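Local coordinates for protein alpha-1,4-endofucoidanase (Mariniflexile fucanivorans, PDB 6DLH) that hydrolyses fucoidan internally at alpha-1,4-fucosidic linkages as a retaining glycoside hydrolase of family GH107, and carries bound calcium ions, at residues F56-E61 with I117-R123; I60-I65 with D127-W133; A353-P357 with L397-A401; L359-V365 with N403-T408. Numbering follows the deposited sequence.

Contact 1. Residues F56-E61 with I117-R123; sequences FNGNIE and INLVAPR
Two consecutive beta turns, type I' over Phe-56 to Asn-59 and type I over Gly-58 to Glu-61, shape the first loop; the second, Ile-117 to Arg-123, is irregular, with positive phi (68°) at Asn-118. The contact joins the loop after strand 46-49 to that between helices 100-104 and 129-139 in a catalytic domain consistent with a (beta/alpha) barrel, as in GH29 alpha-L-fucosidases. CA atoms of Asn-57 and Leu-119 lie 4.6 Å apart. Asn-57 (phi 63°, chi1 m) donates from N to Leu-119 O (2.7 Å) and accepts at OD1 from Leu-119 N (2.8 Å). Gly-58 also has positive phi (86°); a CB there would clash with Arg-123 NH2. Ile-60 CG2 packs on Pro-122 CB at 4.0 Å. Glu-61 (m, t) and Arg-123 (m, t, m) meet side-on in a bidentate salt bridge, with NH2 to OE1 at 3.0 Å and NE to OE2 at 3.1 Å. Glu-61 OE2 accepts a further bond from the backbone, Arg-123 N, at 2.9 Å.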
# COMPACT_ATOMS: atom_id res chain seq x y z
N PHE A 56 2.01 -1.19 -9.72
CA PHE A 56 2.96 -1.97 -10.50
C PHE A 56 4.15 -1.12 -10.94
O PHE A 56 4.10 0.10 -10.90
CB PHE A 56 2.25 -2.52 -11.75
CG PHE A 56 1.36 -1.50 -12.42
CD1 PHE A 56 1.90 -0.41 -13.09
CD2 PHE A 56 -0.02 -1.62 -12.37
CE1 PHE A 56 1.08 0.54 -13.70
CE2 PHE A 56 -0.84 -0.68 -12.98
CZ PHE A 56 -0.29 0.40 -13.64
N ASN A 57 5.22 -1.81 -11.38
CA ASN A 57 6.33 -1.22 -12.12
C ASN A 57 7.06 -0.19 -11.27
O ASN A 57 7.38 0.89 -11.75
CB ASN A 57 5.89 -0.64 -13.47
CG ASN A 57 5.39 -1.70 -14.43
OD1 ASN A 57 5.83 -2.85 -14.38
ND2 ASN A 57 4.47 -1.32 -15.30
N GLY A 58 7.27 -0.55 -10.00
CA GLY A 58 7.99 0.26 -9.03
C GLY A 58 7.14 1.31 -8.32
O GLY A 58 7.57 1.87 -7.32
N ASN A 59 5.93 1.56 -8.83
CA ASN A 59 5.03 2.59 -8.31
C ASN A 59 4.90 2.53 -6.78
O ASN A 59 4.85 3.57 -6.15
CB ASN A 59 3.66 2.58 -8.99
CG ASN A 59 3.68 3.06 -10.43
OD1 ASN A 59 4.60 3.76 -10.85
ND2 ASN A 59 2.66 2.71 -11.19
N ILE A 60 4.85 1.32 -6.19
CA ILE A 60 4.53 1.16 -4.78
C ILE A 60 5.76 1.31 -3.90
O ILE A 60 5.65 1.46 -2.68
CB ILE A 60 3.80 -0.18 -4.51
CG1 ILE A 60 3.16 -0.24 -3.12
CG2 ILE A 60 4.72 -1.37 -4.75
CD1 ILE A 60 2.05 0.76 -2.90
N GLU A 61 6.95 1.26 -4.50
CA GLU A 61 8.19 1.40 -3.75
C GLU A 61 8.20 2.72 -2.99
O GLU A 61 7.96 3.78 -3.58
CB GLU A 61 9.38 1.28 -4.71
CG GLU A 61 9.70 -0.16 -5.08
CD GLU A 61 10.41 -0.36 -6.41
OE1 GLU A 61 10.51 0.62 -7.18
OE2 GLU A 61 10.83 -1.50 -6.67
N ILE A 117 8.20 -2.43 -16.94
CA ILE A 117 6.99 -3.03 -17.48
C ILE A 117 7.04 -4.51 -17.11
O ILE A 117 8.13 -5.08 -16.99
CB ILE A 117 6.89 -2.77 -19.00
CG1 ILE A 117 5.50 -2.27 -19.41
CG2 ILE A 117 7.31 -3.98 -19.81
CD1 ILE A 117 5.49 -1.42 -20.66
N ASN A 118 5.87 -5.11 -16.86
CA ASN A 118 5.77 -6.49 -16.41
C ASN A 118 6.34 -6.67 -15.01
O ASN A 118 6.62 -7.80 -14.60
CB ASN A 118 6.42 -7.47 -17.39
CG ASN A 118 5.55 -7.79 -18.59
OD1 ASN A 118 4.46 -8.33 -18.45
ND2 ASN A 118 6.04 -7.47 -19.78
N LEU A 119 6.51 -5.57 -14.26
CA LEU A 119 6.93 -5.69 -12.87
C LEU A 119 5.71 -5.51 -11.96
O LEU A 119 5.12 -4.43 -11.92
CB LEU A 119 8.04 -4.68 -12.57
CG LEU A 119 8.55 -4.67 -11.12
CD1 LEU A 119 9.21 -5.99 -10.74
CD2 LEU A 119 9.49 -3.50 -10.87
N VAL A 120 5.34 -6.57 -11.24
CA VAL A 120 4.09 -6.60 -10.51
C VAL A 120 4.37 -6.89 -9.04
O VAL A 120 3.49 -7.36 -8.31
CB VAL A 120 3.05 -7.57 -11.10
CG1 VAL A 120 2.42 -7.03 -12.37
CG2 VAL A 120 3.59 -8.98 -11.31
N ALA A 121 5.60 -6.62 -8.61
CA ALA A 121 5.93 -6.52 -7.20
C ALA A 121 6.94 -5.39 -7.01
O ALA A 121 7.48 -4.87 -7.99
CB ALA A 121 6.46 -7.84 -6.68
N PRO A 122 7.18 -4.93 -5.76
CA PRO A 122 8.32 -4.05 -5.49
C PRO A 122 9.60 -4.88 -5.52
O PRO A 122 9.64 -5.99 -4.98
CB PRO A 122 8.02 -3.57 -4.06
CG PRO A 122 7.23 -4.70 -3.44
CD PRO A 122 6.37 -5.21 -4.57
N ARG A 123 10.65 -4.33 -6.16
CA ARG A 123 11.94 -5.00 -6.28
C ARG A 123 12.51 -5.26 -4.89
O ARG A 123 12.60 -4.34 -4.07
CB ARG A 123 12.91 -4.17 -7.13
CG ARG A 123 12.48 -3.96 -8.57
CD ARG A 123 13.29 -2.87 -9.23
NE ARG A 123 12.72 -1.53 -9.08
CZ ARG A 123 12.53 -0.66 -10.07
NH1 ARG A 123 12.92 -0.94 -11.30
NH2 ARG A 123 11.97 0.51 -9.82

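Contact 2. Residues I60-I65 with D127-W133; sequences IEGIRI and DDPLLSW
Asp-127 and Arg-64 form a two-pronged salt bridge: Arg-64 NH1 donates to Asp-127 OD2 at 2.9 Å and Arg-64 NH2 to Asp-127 OD1 at 3.0 Å. Arg-64 reaches it through a folded m, m, t side chain, although its CA-to-CB bond points away. OD2 of Asp-127 (chi1 t) also accepts from Gly-62 N at 2.7 Å, within the type II turn Ile-60 to Ile-63, where Gly-62 has positive phi (88°). Ile-63 O accepts from Trp-133 NE1 at 2.9 Å, which ties the loop to the helix, and from Arg-64 NH1 at 2.9 Å within its own segment. Ser-132 OG lies over a face of the Arg-64 guanidinium, and water 1 bridges Ile-65 N (3.1 Å) and Ser-132 OG (2.9 Å). The helix starts at Pro-129 behind the N-cap Asp-128, whose OD1 weakly accepts from Leu-131 N (3.3 Å). CA pairs run in the same direction, Glu-61 with Asp-127 (5.5 Å) and Ile-65 with Trp-133 (5.7 Å). Trp-133 (chi1 m) packs its CZ2 against Ile-60 CD1 at 3.7 Å and Ile-63 CG2 at 4.1 Å; Ile-60 CG1 meets Pro-129 CG at 4.0 Å. Helix 129-139 thus begins against the loop leading to helix 66-71, with Trp-133 touching strand 80-84 of the parallel sheet, while Asp-127 also pairs with Lys-553 on strand 550-553 in the Ig-like region.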
# COMPACT_ATOMS: atom_id res chain seq x y z
N ILE A 60 4.85 1.32 -6.19
CA ILE A 60 4.53 1.16 -4.78
C ILE A 60 5.76 1.31 -3.90
O ILE A 60 5.65 1.46 -2.68
CB ILE A 60 3.80 -0.18 -4.51
CG1 ILE A 60 3.16 -0.24 -3.12
CG2 ILE A 60 4.72 -1.37 -4.75
CD1 ILE A 60 2.05 0.76 -2.90
N GLU A 61 6.95 1.26 -4.50
CA GLU A 61 8.19 1.40 -3.75
C GLU A 61 8.20 2.72 -2.99
O GLU A 61 7.96 3.78 -3.58
CB GLU A 61 9.38 1.28 -4.71
CG GLU A 61 9.70 -0.16 -5.08
CD GLU A 61 10.41 -0.36 -6.41
OE1 GLU A 61 10.51 0.62 -7.18
OE2 GLU A 61 10.83 -1.50 -6.67
N GLY A 62 8.44 2.64 -1.68
CA GLY A 62 8.64 3.83 -0.86
C GLY A 62 7.35 4.42 -0.29
O GLY A 62 7.40 5.41 0.43
N ILE A 63 6.20 3.81 -0.60
CA ILE A 63 4.91 4.33 -0.18
C ILE A 63 4.71 3.96 1.29
O ILE A 63 5.09 2.86 1.70
CB ILE A 63 3.78 3.83 -1.09
CG1 ILE A 63 3.90 4.41 -2.51
CG2 ILE A 63 2.40 4.08 -0.48
CD1 ILE A 63 3.93 5.93 -2.57
N ARG A 64 4.14 4.89 2.07
CA ARG A 64 4.07 4.75 3.51
C ARG A 64 2.66 5.08 4.01
O ARG A 64 1.99 5.92 3.43
CB ARG A 64 5.14 5.62 4.18
CG ARG A 64 6.57 5.24 3.81
CD ARG A 64 6.90 3.87 4.36
NE ARG A 64 8.28 3.45 4.18
CZ ARG A 64 8.69 2.56 3.28
NH1 ARG A 64 7.82 2.04 2.43
NH2 ARG A 64 9.96 2.20 3.24
N ILE A 65 2.25 4.44 5.11
CA ILE A 65 0.93 4.65 5.68
C ILE A 65 0.96 5.70 6.80
O ILE A 65 -0.07 5.99 7.40
CB ILE A 65 0.32 3.31 6.16
CG1 ILE A 65 -1.20 3.42 6.35
CG2 ILE A 65 1.03 2.82 7.43
CD1 ILE A 65 -1.90 2.10 6.59
N ASP A 127 12.48 -2.02 -1.77
CA ASP A 127 11.54 -1.75 -0.69
C ASP A 127 10.57 -2.90 -0.48
O ASP A 127 10.10 -3.52 -1.44
CB ASP A 127 10.78 -0.45 -0.96
CG ASP A 127 10.09 0.12 0.26
OD1 ASP A 127 10.65 0.00 1.36
OD2 ASP A 127 9.00 0.69 0.09
N ASP A 128 10.25 -3.15 0.80
CA ASP A 128 9.07 -3.91 1.19
C ASP A 128 8.04 -2.97 1.82
O ASP A 128 8.01 -2.81 3.04
CB ASP A 128 9.41 -5.07 2.14
CG ASP A 128 8.21 -5.96 2.43
OD1 ASP A 128 7.11 -5.65 1.92
OD2 ASP A 128 8.39 -6.96 3.15
N PRO A 129 7.16 -2.31 1.02
CA PRO A 129 6.15 -1.39 1.56
C PRO A 129 5.19 -2.02 2.57
O PRO A 129 4.86 -1.41 3.58
CB PRO A 129 5.39 -0.91 0.33
CG PRO A 129 6.33 -1.17 -0.83
CD PRO A 129 7.10 -2.41 -0.45
N LEU A 130 4.78 -3.27 2.31
CA LEU A 130 3.82 -3.94 3.18
C LEU A 130 4.38 -4.10 4.59
O LEU A 130 3.67 -3.83 5.56
CB LEU A 130 3.44 -5.29 2.56
CG LEU A 130 2.33 -6.06 3.29
CD1 LEU A 130 1.07 -5.22 3.42
CD2 LEU A 130 2.02 -7.37 2.58
N LEU A 131 5.64 -4.53 4.71
CA LEU A 131 6.25 -4.71 6.02
C LEU A 131 6.27 -3.38 6.77
O LEU A 131 6.09 -3.35 7.99
CB LEU A 131 7.68 -5.27 5.87
CG LEU A 131 8.44 -5.48 7.18
CD1 LEU A 131 7.70 -6.43 8.12
CD2 LEU A 131 9.86 -5.98 6.93
N SER A 132 6.50 -2.30 6.02
CA SER A 132 6.47 -0.96 6.58
C SER A 132 5.10 -0.71 7.23
O SER A 132 5.01 -0.42 8.43
CB SER A 132 6.81 0.05 5.53
OG SER A 132 6.86 1.35 6.09
N TRP A 133 4.04 -0.87 6.42
CA TRP A 133 2.67 -0.60 6.84
C TRP A 133 2.30 -1.49 8.02
O TRP A 133 1.73 -1.02 9.01
CB TRP A 133 1.69 -0.79 5.68
CG TRP A 133 2.09 -0.18 4.37
CD1 TRP A 133 2.92 0.89 4.16
CD2 TRP A 133 1.63 -0.58 3.07
NE1 TRP A 133 3.02 1.15 2.82
CE2 TRP A 133 2.25 0.26 2.12
CE3 TRP A 133 0.77 -1.59 2.61
CZ2 TRP A 133 2.02 0.14 0.75
CZ3 TRP A 133 0.55 -1.71 1.25
CH2 TRP A 133 1.17 -0.86 0.34
O HOH W 1 4.49 2.95 6.57

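Contact 3. Residues A353-P357 with L397-A401; sequences AGNTP and LQPYA
Segment 353-357 is an irregular loop, and 397-401 leads through the N-cap Gln-398 into the first turn of a helix beginning at Pro-399. The backbones stay apart, with CA atoms of Asn-355 and Gln-398 at 7.1 Å and of Pro-357 and Tyr-400 at 7.2 Å, so side chains bridge the gap. Gly-354 adopts phi/psi 137/134, where a CB would jam against the preceding carbonyl. Its O accepts from Tyr-400 OH at 2.6 Å. Tyr-400 (chi1 p, chi2 77°) turns a ring face to Pro-357: Pro-357 CD sits 3.6 Å from the ring centroid, only 4° off the normal, a CH-pi contact. Gln-398 (m, m) packs CG at 3.5 Å from Gly-354 O, and its NE2 donates to two waters. Water 2 (2.8 Å from Gln-398 NE2) also accepts from Gly-354 N at 2.9 Å; water 3 (3.1 Å from NE2) donates to Asn-355 OD1 at 3.0 Å. At the surface, this joins the loop between strand 341-342 and helix 361-372 to the start of helix 399-415.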
# COMPACT_ATOMS: atom_id res chain seq x y z
N ALA A 353 -12.12 5.08 -2.15
CA ALA A 353 -12.09 6.46 -2.58
C ALA A 353 -13.52 6.93 -2.81
O ALA A 353 -14.44 6.12 -2.79
CB ALA A 353 -11.26 6.58 -3.83
N GLY A 354 -13.70 8.24 -3.01
CA GLY A 354 -15.02 8.77 -3.27
C GLY A 354 -15.29 10.07 -2.50
O GLY A 354 -15.07 10.15 -1.30
N ASN A 355 -15.85 11.04 -3.22
CA ASN A 355 -16.00 12.42 -2.81
C ASN A 355 -17.18 12.58 -1.85
O ASN A 355 -17.23 13.55 -1.11
CB ASN A 355 -16.32 13.27 -4.04
CG ASN A 355 -15.78 14.67 -3.99
OD1 ASN A 355 -14.61 14.89 -3.64
ND2 ASN A 355 -16.60 15.64 -4.38
N THR A 356 -18.15 11.65 -1.89
CA THR A 356 -19.43 11.86 -1.22
C THR A 356 -19.75 10.68 -0.31
O THR A 356 -19.64 9.53 -0.73
CB THR A 356 -20.55 12.06 -2.25
OG1 THR A 356 -20.15 13.07 -3.18
CG2 THR A 356 -21.88 12.46 -1.63
N PRO A 357 -20.18 10.91 0.95
CA PRO A 357 -20.64 9.83 1.83
C PRO A 357 -22.01 9.31 1.39
O PRO A 357 -22.82 10.09 0.89
CB PRO A 357 -20.79 10.53 3.19
CG PRO A 357 -21.07 11.98 2.83
CD PRO A 357 -20.23 12.23 1.60
N LEU A 397 -7.46 10.35 4.49
CA LEU A 397 -8.91 10.28 4.40
C LEU A 397 -9.46 11.57 3.78
O LEU A 397 -8.96 12.66 4.05
CB LEU A 397 -9.53 10.10 5.79
CG LEU A 397 -9.27 8.78 6.51
CD1 LEU A 397 -9.86 8.83 7.92
CD2 LEU A 397 -9.86 7.60 5.75
N GLN A 398 -10.51 11.40 2.97
CA GLN A 398 -11.46 12.47 2.71
C GLN A 398 -11.88 13.09 4.04
O GLN A 398 -12.20 12.38 5.00
CB GLN A 398 -12.69 11.92 1.99
CG GLN A 398 -12.46 11.62 0.52
CD GLN A 398 -12.39 12.87 -0.33
OE1 GLN A 398 -12.51 13.99 0.16
NE2 GLN A 398 -12.21 12.68 -1.63
N PRO A 399 -11.90 14.44 4.15
CA PRO A 399 -12.31 15.10 5.38
C PRO A 399 -13.62 14.56 5.94
O PRO A 399 -13.74 14.43 7.15
CB PRO A 399 -12.42 16.57 4.94
CG PRO A 399 -11.37 16.70 3.85
CD PRO A 399 -11.48 15.39 3.10
N TYR A 400 -14.59 14.23 5.07
CA TYR A 400 -15.88 13.76 5.57
C TYR A 400 -15.75 12.41 6.26
O TYR A 400 -16.46 12.14 7.23
CB TYR A 400 -16.98 13.76 4.50
CG TYR A 400 -16.90 12.63 3.50
CD1 TYR A 400 -17.32 11.35 3.83
CD2 TYR A 400 -16.39 12.86 2.23
CE1 TYR A 400 -17.21 10.30 2.92
CE2 TYR A 400 -16.31 11.83 1.31
CZ TYR A 400 -16.73 10.56 1.65
OH TYR A 400 -16.64 9.57 0.72
N ALA A 401 -14.86 11.55 5.75
CA ALA A 401 -14.72 10.22 6.30
C ALA A 401 -14.15 10.31 7.72
O ALA A 401 -14.64 9.63 8.61
CB ALA A 401 -13.87 9.35 5.40
O HOH W 2 -11.70 10.32 -3.10
O HOH W 3 -11.63 15.10 -3.40

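Contact 4. Residues L359-V365 with N403-T408; sequences LTDEQFV and NQFELT
Two helices of the catalytic domain cross, 361-365 and 403-408, with axes 9.1 Å apart and a signed crossing angle of -54°. A capping box starts the first: Thr-360 OG1 accepts from Gln-363 N and Gln-363 OE1 from Thr-360 N, both at 3.0 Å. Gln-404 (m, t) spans the interface, its NE2 donating to Leu-359 O at 3.0 Å and Asp-361 OD1 at 3.2 Å; Asn-403 ND2 (chi1 t) donates to Asp-361 OD2 at 3.1 Å. Water 4 links Gln-404 OE1 (2.7 Å) to Leu-359 N (3.1 Å). Phe-364 (t, chi2 86°) offers a ring face to Gln-404 CB, a CH-pi contact 4.1 Å from the centroid, and its CZ reaches Phe-405 CE1 at 3.7 Å. Val-365 CG2 meets Leu-407 CB at 4.0 Å. Thr-408 lies about 6 Å from calcium ligand Thr-77 (side chains). Such packing, polar at the N-terminus of helix 361-372 and mostly apolar beyond, is expected of neighbouring outer helices of a (beta/alpha) barrel, following adjacent strands 341-342 and 377-379.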
# COMPACT_ATOMS: atom_id res chain seq x y z
N LEU A 359 -23.97 7.64 3.57
CA LEU A 359 -24.75 7.72 4.80
C LEU A 359 -24.60 9.11 5.40
O LEU A 359 -23.56 9.75 5.25
CB LEU A 359 -24.26 6.65 5.79
CG LEU A 359 -24.49 5.19 5.38
CD1 LEU A 359 -24.05 4.22 6.47
CD2 LEU A 359 -25.95 4.94 5.02
N THR A 360 -25.65 9.59 6.08
CA THR A 360 -25.55 10.79 6.89
C THR A 360 -24.67 10.46 8.09
O THR A 360 -24.49 9.28 8.41
CB THR A 360 -26.92 11.26 7.38
OG1 THR A 360 -27.43 10.21 8.21
CG2 THR A 360 -27.90 11.59 6.28
N ASP A 361 -24.15 11.49 8.77
CA ASP A 361 -23.37 11.31 9.98
C ASP A 361 -24.15 10.43 10.96
O ASP A 361 -23.60 9.47 11.49
CB ASP A 361 -23.00 12.65 10.63
CG ASP A 361 -22.11 13.54 9.78
OD1 ASP A 361 -21.66 13.08 8.71
OD2 ASP A 361 -21.86 14.69 10.20
N GLU A 362 -25.42 10.77 11.19
CA GLU A 362 -26.27 10.03 12.12
C GLU A 362 -26.40 8.56 11.69
O GLU A 362 -26.32 7.66 12.53
CB GLU A 362 -27.65 10.69 12.23
CG GLU A 362 -28.57 10.01 13.24
N GLN A 363 -26.64 8.32 10.40
CA GLN A 363 -26.79 6.97 9.89
C GLN A 363 -25.47 6.20 10.05
O GLN A 363 -25.48 5.04 10.44
CB GLN A 363 -27.25 6.98 8.43
CG GLN A 363 -28.74 7.27 8.25
CD GLN A 363 -29.05 7.64 6.82
OE1 GLN A 363 -28.15 7.85 6.01
NE2 GLN A 363 -30.33 7.74 6.50
N PHE A 364 -24.34 6.87 9.77
CA PHE A 364 -23.04 6.21 9.84
C PHE A 364 -22.79 5.66 11.25
O PHE A 364 -22.39 4.51 11.39
CB PHE A 364 -21.91 7.15 9.43
CG PHE A 364 -20.60 6.43 9.24
CD1 PHE A 364 -20.29 5.82 8.03
CD2 PHE A 364 -19.69 6.32 10.28
CE1 PHE A 364 -19.09 5.13 7.87
CE2 PHE A 364 -18.50 5.63 10.12
CZ PHE A 364 -18.20 5.03 8.91
N VAL A 365 -23.05 6.49 12.26
CA VAL A 365 -22.85 6.15 13.66
C VAL A 365 -23.78 5.00 14.04
O VAL A 365 -23.37 4.06 14.73
CB VAL A 365 -23.03 7.38 14.57
CG1 VAL A 365 -22.93 7.03 16.04
CG2 VAL A 365 -22.02 8.48 14.22
N ASN A 403 -14.50 12.96 9.64
CA ASN A 403 -15.64 13.51 10.36
C ASN A 403 -16.52 12.38 10.91
O ASN A 403 -16.77 12.30 12.11
CB ASN A 403 -16.43 14.47 9.47
CG ASN A 403 -17.74 14.93 10.08
OD1 ASN A 403 -17.75 15.69 11.04
ND2 ASN A 403 -18.85 14.49 9.51
N GLN A 404 -16.95 11.47 10.02
CA GLN A 404 -17.88 10.42 10.39
C GLN A 404 -17.26 9.46 11.40
O GLN A 404 -17.91 9.06 12.37
CB GLN A 404 -18.42 9.71 9.14
CG GLN A 404 -19.17 10.64 8.18
CD GLN A 404 -20.05 9.89 7.21
OE1 GLN A 404 -19.64 8.88 6.62
NE2 GLN A 404 -21.26 10.38 7.02
N PHE A 405 -15.99 9.10 11.17
CA PHE A 405 -15.23 8.22 12.04
C PHE A 405 -15.01 8.84 13.42
O PHE A 405 -15.07 8.14 14.43
CB PHE A 405 -13.93 7.76 11.35
CG PHE A 405 -13.94 6.31 10.97
CD1 PHE A 405 -14.55 5.88 9.80
CD2 PHE A 405 -13.40 5.35 11.81
CE1 PHE A 405 -14.60 4.53 9.48
CE2 PHE A 405 -13.45 4.00 11.49
CZ PHE A 405 -14.05 3.59 10.31
N GLU A 406 -14.80 10.16 13.47
CA GLU A 406 -14.63 10.86 14.73
C GLU A 406 -15.93 10.86 15.53
O GLU A 406 -15.92 10.59 16.73
CB GLU A 406 -14.08 12.27 14.51
CG GLU A 406 -12.60 12.31 14.16
CD GLU A 406 -11.62 12.01 15.28
OE1 GLU A 406 -12.06 11.67 16.40
OE2 GLU A 406 -10.40 12.13 15.04
N LEU A 407 -17.06 11.16 14.87
CA LEU A 407 -18.35 11.12 15.55
C LEU A 407 -18.60 9.71 16.09
O LEU A 407 -18.99 9.55 17.24
CB LEU A 407 -19.46 11.57 14.59
CG LEU A 407 -19.41 13.04 14.17
CD1 LEU A 407 -20.39 13.34 13.05
CD2 LEU A 407 -19.66 13.96 15.36
N THR A 408 -18.35 8.70 15.25
CA THR A 408 -18.42 7.30 15.66
C THR A 408 -17.56 7.05 16.90
O THR A 408 -17.99 6.35 17.82
CB THR A 408 -18.03 6.37 14.51
OG1 THR A 408 -18.92 6.62 13.42
CG2 THR A 408 -18.07 4.91 14.88
O HOH W 4 -21.17 7.52 4.79

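The contacts form two pairs in series along the chain. Contacts 1 and 2 start in the same loop after strand 46-49, share Ile-60 and Glu-61, and have centres 12 Å apart; they touch at Pro-122 CG and Pro-129 CD (3.8 Å). Contacts 3 and 4 use helix 399-415, with centres 12 Å apart, and their segments alternate in sequence; Pro-357 CB meets Gln-404 NE2 at 3.9 Å. Between the pairs no atoms touch: contacts 2 and 3 are 23 Å apart between centres, contacts 1 and 4 37 Å. Contacts 1 and 2 thus tie early segments together and contacts 3 and 4 late ones; in the barrel-like catalytic domain these meet at strand 46-49, between 80-84 and 377-379.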